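Local coordinates for VIN1 (Oscarella pearsei, PDB 6BFI), which binds actin filaments as a sponge member of the vinculin/alpha-catenin family and may play a role in cell-cell adhesion, at residues A660-K665 with P669-A674; F678-Q683 with D809-S814. All coordinates share one frame; numbering follows the deposited sequence.

Contact 1: A660-K665 with P669-A674; sequences APLPPK and PIHHAA
His672 reaches out from the first turn of helix 669-682 and closes the proline-rich loop 660-665 onto it. With CG anti to its own carbonyl carbon, chi1 of -81° brings the ring round to the loop although the bond to CB does not aim at it. CB carries CG, where the ring divides. On one branch His672 ND1 lies by the two methyls of Leu662, and His672 CE1 comes within 3.5 Å of Pro663 O and also near Lys665 CA. On the other, CD2 lies near Pro663 O and Lys665 CA. Both branches end at His672 NE2, which donates a hydrogen bond to Pro663 O at 2.8 Å. The bond is bent, 140° at the hydrogen, and the nitrogen stands above the carbonyl plane, 44° out of it. Lys665 CA packs against the same tip, 3.3 Å from His672 NE2, while Leu662 CD2 sits over one ring face, offset toward its rim. Shortened to an alanine here, the side chain would probably leave Pro663 O without this donor and open a gap between Leu662 and Lys665.

His671 meets the same loop differently. One face of its ring is met by Pro663 CG in a CH-pi contact, 3.7 Å from the ring centroid. Pro663 CD is nearer still to one ring atom, 3.3 Å from His671 ND1, and Leu662 CD2 lies at the ring edge.

The loop joins helix 649-659 to helix 669-682 at the protein surface. On the helix side, His671 also touches Met657 and Leu658 of helix 649-659, Ile670 and Ala674 pack on Met702 of helix 690-710, and Ala673 and Ala674 rest on Met804 of helix 786-817.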
ATOM      1  N   ALA A 660     -34.598   3.714   0.873  1.00 73.87           N
ATOM      2  CA  ALA A 660     -35.275   4.050   2.113  1.00 74.63           C
ATOM      3  C   ALA A 660     -34.243   4.474   3.150  1.00 73.68           C
ATOM      4  O   ALA A 660     -33.043   4.260   2.972  1.00 64.75           O
ATOM      5  CB  ALA A 660     -36.089   2.853   2.600  1.00 70.38           C
ATOM      6  N   PRO A 661     -34.679   5.102   4.244  1.00 70.04           N
ATOM      7  CA  PRO A 661     -33.733   5.462   5.306  1.00 68.79           C
ATOM      8  C   PRO A 661     -32.974   4.250   5.826  1.00 78.49           C
ATOM      9  O   PRO A 661     -33.445   3.112   5.758  1.00 65.67           O
ATOM     10  CB  PRO A 661     -34.632   6.069   6.387  1.00 72.42           C
ATOM     11  CG  PRO A 661     -35.773   6.641   5.619  1.00 85.85           C
ATOM     12  CD  PRO A 661     -36.007   5.704   4.468  1.00 81.02           C
ATOM     13  N   LEU A 662     -31.778   4.514   6.345  1.00 73.15           N
ATOM     14  CA  LEU A 662     -30.898   3.444   6.783  1.00 66.76           C
ATOM     15  C   LEU A 662     -31.497   2.708   7.978  1.00 69.48           C
ATOM     16  O   LEU A 662     -32.135   3.326   8.837  1.00 73.35           O
ATOM     17  CB  LEU A 662     -29.526   4.004   7.158  1.00 65.50           C
ATOM     18  CG  LEU A 662     -28.570   4.323   6.010  1.00 62.54           C
ATOM     19  CD1 LEU A 662     -27.389   5.134   6.511  1.00 56.63           C
ATOM     20  CD2 LEU A 662     -28.098   3.032   5.363  1.00 54.77           C
ATOM     21  N   PRO A 663     -31.315   1.394   8.060  1.00 74.12           N
ATOM     22  CA  PRO A 663     -31.686   0.666   9.275  1.00 79.47           C
ATOM     23  C   PRO A 663     -30.812   1.103  10.436  1.00 86.47           C
ATOM     24  O   PRO A 663     -29.773   1.748  10.228  1.00 90.84           O
ATOM     25  CB  PRO A 663     -31.425  -0.804   8.904  1.00 77.56           C
ATOM     26  CG  PRO A 663     -31.341  -0.829   7.408  1.00 75.34           C
ATOM     27  CD  PRO A 663     -30.783   0.501   7.019  1.00 72.85           C
ATOM     28  N   PRO A 664     -31.206   0.796  11.672  1.00 88.47           N
ATOM     29  CA  PRO A 664     -30.327   1.086  12.811  1.00 92.75           C
ATOM     30  C   PRO A 664     -28.966   0.428  12.633  1.00 89.49           C
ATOM     31  O   PRO A 664     -28.863  -0.723  12.202  1.00 85.17           O
ATOM     32  CB  PRO A 664     -31.090   0.502  14.004  1.00 94.28           C
ATOM     33  CG  PRO A 664     -32.519   0.557  13.584  1.00 94.09           C
ATOM     34  CD  PRO A 664     -32.519   0.288  12.103  1.00 90.69           C
ATOM     35  N   LYS A 665     -27.915   1.183  12.966  1.00 94.03           N
ATOM     36  CA  LYS A 665     -26.552   0.747  12.671  1.00 97.72           C
ATOM     37  C   LYS A 665     -26.216  -0.571  13.359  1.00103.73           C
ATOM     38  O   LYS A 665     -25.503  -1.408  12.793  1.00102.64           O
ATOM     39  CB  LYS A 665     -25.560   1.837  13.078  1.00 98.17           C
ATOM     40  CG  LYS A 665     -26.092   2.789  14.139  1.00103.96           C
ATOM     41  CD  LYS A 665     -24.986   3.663  14.709  1.00107.61           C
ATOM     42  CE  LYS A 665     -24.247   4.418  13.616  1.00105.70           C
ATOM     43  NZ  LYS A 665     -23.138   5.247  14.169  1.00104.66           N
ATOM     44  N   PRO A 669     -25.299  -4.280   9.808  1.00 65.41           N
ATOM     45  CA  PRO A 669     -23.999  -3.805   9.299  1.00 58.56           C
ATOM     46  C   PRO A 669     -23.802  -4.081   7.817  1.00 55.22           C
ATOM     47  O   PRO A 669     -23.299  -3.216   7.081  1.00 59.44           O
ATOM     48  CB  PRO A 669     -22.983  -4.574  10.158  1.00 61.02           C
ATOM     49  CG  PRO A 669     -23.752  -5.059  11.348  1.00 64.69           C
ATOM     50  CD  PRO A 669     -25.140  -5.305  10.854  1.00 66.34           C
ATOM     51  N   ILE A 670     -24.185  -5.277   7.364  1.00 48.20           N
ATOM     52  CA  ILE A 670     -24.071  -5.617   5.949  1.00 48.23           C
ATOM     53  C   ILE A 670     -24.866  -4.634   5.102  1.00 54.86           C
ATOM     54  O   ILE A 670     -24.401  -4.178   4.050  1.00 55.66           O
ATOM     55  CB  ILE A 670     -24.531  -7.067   5.715  1.00 48.79           C
ATOM     56  CG1 ILE A 670     -23.683  -8.039   6.541  1.00 56.08           C
ATOM     57  CG2 ILE A 670     -24.457  -7.421   4.243  1.00 49.72           C
ATOM     58  CD1 ILE A 670     -24.130  -9.484   6.431  1.00 58.76           C
ATOM     59  N   HIS A 671     -26.074  -4.281   5.555  1.00 56.79           N
ATOM     60  CA  HIS A 671     -26.898  -3.332   4.816  1.00 54.76           C
ATOM     61  C   HIS A 671     -26.239  -1.961   4.758  1.00 55.71           C
ATOM     62  O   HIS A 671     -26.323  -1.271   3.739  1.00 58.54           O
ATOM     63  CB  HIS A 671     -28.285  -3.232   5.453  1.00 54.81           C
ATOM     64  CG  HIS A 671     -29.260  -2.423   4.656  1.00 62.74           C
ATOM     65  ND1 HIS A 671     -29.173  -1.052   4.540  1.00 66.49           N
ATOM     66  CD2 HIS A 671     -30.348  -2.792   3.941  1.00 68.23           C
ATOM     67  CE1 HIS A 671     -30.164  -0.613   3.784  1.00 69.66           C
ATOM     68  NE2 HIS A 671     -30.892  -1.649   3.407  1.00 71.81           N
ATOM     69  N   HIS A 672     -25.582  -1.547   5.841  1.00 59.08           N
ATOM     70  CA  HIS A 672     -24.885  -0.265   5.826  1.00 60.73           C
ATOM     71  C   HIS A 672     -23.734  -0.270   4.827  1.00 61.83           C
ATOM     72  O   HIS A 672     -23.561   0.696   4.073  1.00 64.49           O
ATOM     73  CB  HIS A 672     -24.379   0.077   7.226  1.00 60.90           C
ATOM     74  CG  HIS A 672     -25.427   0.667   8.118  1.00 63.71           C
ATOM     75  ND1 HIS A 672     -25.454   2.004   8.448  1.00 62.91           N
ATOM     76  CD2 HIS A 672     -26.487   0.104   8.745  1.00 65.19           C
ATOM     77  CE1 HIS A 672     -26.482   2.240   9.244  1.00 63.55           C
ATOM     78  NE2 HIS A 672     -27.125   1.103   9.438  1.00 65.48           N
ATOM     79  N   ALA A 673     -22.941  -1.345   4.797  1.00 59.54           N
ATOM     80  CA  ALA A 673     -21.842  -1.416   3.834  1.00 58.44           C
ATOM     81  C   ALA A 673     -22.369  -1.411   2.401  1.00 57.58           C
ATOM     82  O   ALA A 673     -21.857  -0.688   1.532  1.00 63.15           O
ATOM     83  CB  ALA A 673     -20.993  -2.661   4.095  1.00 55.55           C
ATOM     84  N   ALA A 674     -23.408  -2.211   2.143  1.00 55.40           N
ATOM     85  CA  ALA A 674     -24.038  -2.212   0.828  1.00 56.38           C
ATOM     86  C   ALA A 674     -24.603  -0.843   0.471  1.00 59.24           C
ATOM     87  O   ALA A 674     -24.627  -0.472  -0.708  1.00 62.56           O
ATOM     88  CB  ALA A 674     -25.136  -3.276   0.770  1.00 53.64           C
TER

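Contact 2: F678-Q683 with D809-S814; sequences FREADQ and DVIRAS
Glu680 and Arg812 pair through a two-point salt bridge between helices 669-682 and 786-817. Arg812 NH2 donates to Glu680 OE1 at 3.2 Å along a nearly straight N-H (164°), and Arg812 NE reaches Glu680 OE2, also at 3.2 Å, in a weak bond. OE1 lies in the guanidinium plane at its edge, yet the donor arrives from above the carboxylate plane; the two planes are 56° apart, so the pair is bidentate but not coplanar. A bend at chi2 turns the Glu680 carboxylate towards the arginine, whose chain is extended from CG to NE.

Next to the charges, Ile811 CD1 packs against Glu680 CG at 3.8 Å and Ala681 CB at 4.0 Å. The carbonyl Glu680 O accepts Gln683 NE2 on a lone pair in its plane, 3.3 Å away. Both Asp682 oxygens are satisfied outside the contact, OD1 by salt bridges to Lys696 and Arg659.

The axes of helical segments 678-682 and 809-814 approach to 10.2 Å, 22° from parallel. Ile811 CD1 packs along the aliphatic part of Glu680, whose buried carboxylate probably relies on Arg812 for its countercharge.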
ATOM      1  N   PHE A 678     -23.662   1.288  -2.773  1.00 57.18           N
ATOM      2  CA  PHE A 678     -24.733   1.769  -3.640  1.00 60.85           C
ATOM      3  C   PHE A 678     -24.705   3.286  -3.762  1.00 62.14           C
ATOM      4  O   PHE A 678     -24.953   3.835  -4.840  1.00 63.51           O
ATOM      5  CB  PHE A 678     -26.088   1.299  -3.108  1.00 61.59           C
ATOM      6  CG  PHE A 678     -27.259   1.756  -3.931  1.00 61.74           C
ATOM      7  CD1 PHE A 678     -27.683   1.018  -5.023  1.00 61.53           C
ATOM      8  CD2 PHE A 678     -27.939   2.919  -3.611  1.00 61.34           C
ATOM      9  CE1 PHE A 678     -28.760   1.436  -5.785  1.00 61.63           C
ATOM     10  CE2 PHE A 678     -29.014   3.341  -4.368  1.00 63.13           C
ATOM     11  CZ  PHE A 678     -29.425   2.597  -5.456  1.00 63.75           C
ATOM     12  N   ARG A 679     -24.399   3.980  -2.666  1.00 63.16           N
ATOM     13  CA  ARG A 679     -24.345   5.434  -2.709  1.00 65.86           C
ATOM     14  C   ARG A 679     -23.111   5.926  -3.451  1.00 63.15           C
ATOM     15  O   ARG A 679     -23.165   6.966  -4.114  1.00 64.99           O
ATOM     16  CB  ARG A 679     -24.377   5.996  -1.291  1.00 70.76           C
ATOM     17  CG  ARG A 679     -24.784   7.448  -1.212  1.00 82.04           C
ATOM     18  CD  ARG A 679     -25.317   7.785   0.169  1.00 91.12           C
ATOM     19  NE  ARG A 679     -26.470   6.962   0.536  1.00 96.55           N
ATOM     20  CZ  ARG A 679     -26.421   5.939   1.386  1.00 95.40           C
ATOM     21  NH1 ARG A 679     -25.274   5.611   1.964  1.00 95.13           N
ATOM     22  NH2 ARG A 679     -27.519   5.245   1.658  1.00 95.26           N
ATOM     23  N   GLU A 680     -21.995   5.199  -3.353  1.00 56.97           N
ATOM     24  CA  GLU A 680     -20.815   5.569  -4.126  1.00 58.18           C
ATOM     25  C   GLU A 680     -21.082   5.452  -5.621  1.00 60.85           C
ATOM     26  O   GLU A 680     -20.699   6.333  -6.400  1.00 60.93           O
ATOM     27  CB  GLU A 680     -19.623   4.697  -3.724  1.00 57.06           C
ATOM     28  CG  GLU A 680     -18.339   4.999  -4.487  1.00 56.47           C
ATOM     29  CD  GLU A 680     -17.757   6.356  -4.140  1.00 61.91           C
ATOM     30  OE1 GLU A 680     -18.013   6.847  -3.020  1.00 63.42           O
ATOM     31  OE2 GLU A 680     -17.046   6.933  -4.991  1.00 67.27           O
ATOM     32  N   ALA A 681     -21.747   4.376  -6.041  1.00 60.42           N
ATOM     33  CA  ALA A 681     -22.027   4.183  -7.458  1.00 61.80           C
ATOM     34  C   ALA A 681     -23.239   4.968  -7.947  1.00 65.87           C
ATOM     35  O   ALA A 681     -23.399   5.130  -9.162  1.00 65.98           O
ATOM     36  CB  ALA A 681     -22.230   2.695  -7.753  1.00 60.69           C
ATOM     37  N   ASP A 682     -24.081   5.473  -7.042  1.00 66.61           N
ATOM     38  CA  ASP A 682     -25.337   6.093  -7.452  1.00 68.77           C
ATOM     39  C   ASP A 682     -25.135   7.484  -8.038  1.00 72.65           C
ATOM     40  O   ASP A 682     -25.960   7.936  -8.840  1.00 75.44           O
ATOM     41  CB  ASP A 682     -26.303   6.162  -6.266  1.00 67.60           C
ATOM     42  CG  ASP A 682     -27.714   6.545  -6.682  1.00 71.74           C
ATOM     43  OD1 ASP A 682     -28.142   6.141  -7.784  1.00 69.14           O
ATOM     44  OD2 ASP A 682     -28.394   7.250  -5.907  1.00 77.79           O
ATOM     45  N   GLN A 683     -24.056   8.173  -7.659  1.00 71.00           N
ATOM     46  CA  GLN A 683     -23.799   9.508  -8.183  1.00 71.33           C
ATOM     47  C   GLN A 683     -23.402   9.501  -9.654  1.00 77.35           C
ATOM     48  O   GLN A 683     -23.313  10.576 -10.259  1.00 78.33           O
ATOM     49  CB  GLN A 683     -22.720  10.201  -7.349  1.00 63.61           C
ATOM     50  CG  GLN A 683     -21.471   9.372  -7.120  1.00 59.58           C
ATOM     51  CD  GLN A 683     -20.466  10.067  -6.220  1.00 64.12           C
ATOM     52  OE1 GLN A 683     -20.371  11.294  -6.211  1.00 68.03           O
ATOM     53  NE2 GLN A 683     -19.714   9.284  -5.454  1.00 66.39           N
ATOM     54  N   ASP A 809     -13.612   1.067  -3.328  1.00 60.32           N
ATOM     55  CA  ASP A 809     -12.294   1.518  -3.759  1.00 63.34           C
ATOM     56  C   ASP A 809     -12.005   1.114  -5.200  1.00 60.38           C
ATOM     57  O   ASP A 809     -11.220   1.780  -5.883  1.00 68.19           O
ATOM     58  CB  ASP A 809     -11.218   0.973  -2.820  1.00 69.97           C
ATOM     59  CG  ASP A 809     -11.288   1.592  -1.436  1.00 76.12           C
ATOM     60  OD1 ASP A 809     -11.593   2.799  -1.338  1.00 78.83           O
ATOM     61  OD2 ASP A 809     -11.041   0.870  -0.446  1.00 78.09           O
ATOM     62  N   VAL A 810     -12.635   0.040  -5.684  1.00 54.23           N
ATOM     63  CA  VAL A 810     -12.485  -0.340  -7.085  1.00 55.26           C
ATOM     64  C   VAL A 810     -13.247   0.624  -7.987  1.00 58.22           C
ATOM     65  O   VAL A 810     -12.813   0.902  -9.112  1.00 60.19           O
ATOM     66  CB  VAL A 810     -12.931  -1.801  -7.294  1.00 52.84           C
ATOM     67  CG1 VAL A 810     -13.200  -2.089  -8.765  1.00 49.62           C
ATOM     68  CG2 VAL A 810     -11.870  -2.755  -6.772  1.00 56.71           C
ATOM     69  N   ILE A 811     -14.384   1.150  -7.523  1.00 57.24           N
ATOM     70  CA  ILE A 811     -15.066   2.205  -8.272  1.00 58.92           C
ATOM     71  C   ILE A 811     -14.134   3.393  -8.455  1.00 56.06           C
ATOM     72  O   ILE A 811     -13.860   3.831  -9.581  1.00 56.51           O
ATOM     73  CB  ILE A 811     -16.362   2.635  -7.563  1.00 58.44           C
ATOM     74  CG1 ILE A 811     -17.299   1.453  -7.342  1.00 57.72           C
ATOM     75  CG2 ILE A 811     -17.068   3.723  -8.362  1.00 59.16           C
ATOM     76  CD1 ILE A 811     -18.490   1.826  -6.499  1.00 56.81           C
ATOM     77  N   ARG A 812     -13.619   3.923  -7.341  1.00 52.72           N
ATOM     78  CA  ARG A 812     -12.779   5.115  -7.440  1.00 56.03           C
ATOM     79  C   ARG A 812     -11.512   4.844  -8.249  1.00 59.32           C
ATOM     80  O   ARG A 812     -11.120   5.659  -9.097  1.00 61.28           O
ATOM     81  CB  ARG A 812     -12.434   5.632  -6.045  1.00 56.49           C
ATOM     82  CG  ARG A 812     -13.651   6.070  -5.248  1.00 57.37           C
ATOM     83  CD  ARG A 812     -13.260   6.629  -3.892  1.00 58.51           C
ATOM     84  NE  ARG A 812     -14.433   6.952  -3.087  1.00 61.52           N
ATOM     85  CZ  ARG A 812     -14.381   7.457  -1.860  1.00 66.78           C
ATOM     86  NH1 ARG A 812     -13.208   7.703  -1.291  1.00 67.44           N
ATOM     87  NH2 ARG A 812     -15.501   7.721  -1.203  1.00 71.02           N
ATOM     88  N   ALA A 813     -10.864   3.700  -8.013  1.00 57.30           N
ATOM     89  CA  ALA A 813      -9.638   3.383  -8.738  1.00 59.10           C
ATOM     90  C   ALA A 813      -9.898   3.165 -10.223  1.00 61.66           C
ATOM     91  O   ALA A 813      -9.019   3.429 -11.050  1.00 64.61           O
ATOM     92  CB  ALA A 813      -8.968   2.150  -8.130  1.00 58.75           C
ATOM     93  N   SER A 814     -11.090   2.681 -10.578  1.00 62.25           N
ATOM     94  CA  SER A 814     -11.430   2.517 -11.988  1.00 64.77           C
ATOM     95  C   SER A 814     -11.665   3.866 -12.651  1.00 68.07           C
ATOM     96  O   SER A 814     -11.214   4.101 -13.781  1.00 66.60           O
ATOM     97  CB  SER A 814     -12.662   1.624 -12.130  1.00 66.26           C
ATOM     98  OG  SER A 814     -12.453   0.362 -11.523  1.00 65.69           O
TER

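In the fold
Following the chain from the N terminus, helix 649-659 gives way to the loop of contact 1, which folds back on the start of helix 669-682 with only three residues between its segments. The same helix then carries the first half of contact 2 near its C-terminal end, the centres of the two contacts being about 17 Å apart. Contact 2 closes a far longer, mostly helical excursion of 125 residues and returns on helix 786-817. The two closures follow in series, neither nesting nor crossing. Contact 1 fastens a local connection at the surface; contact 2 joins distant helices in a buried interface, with helix 690-710 packing beside both.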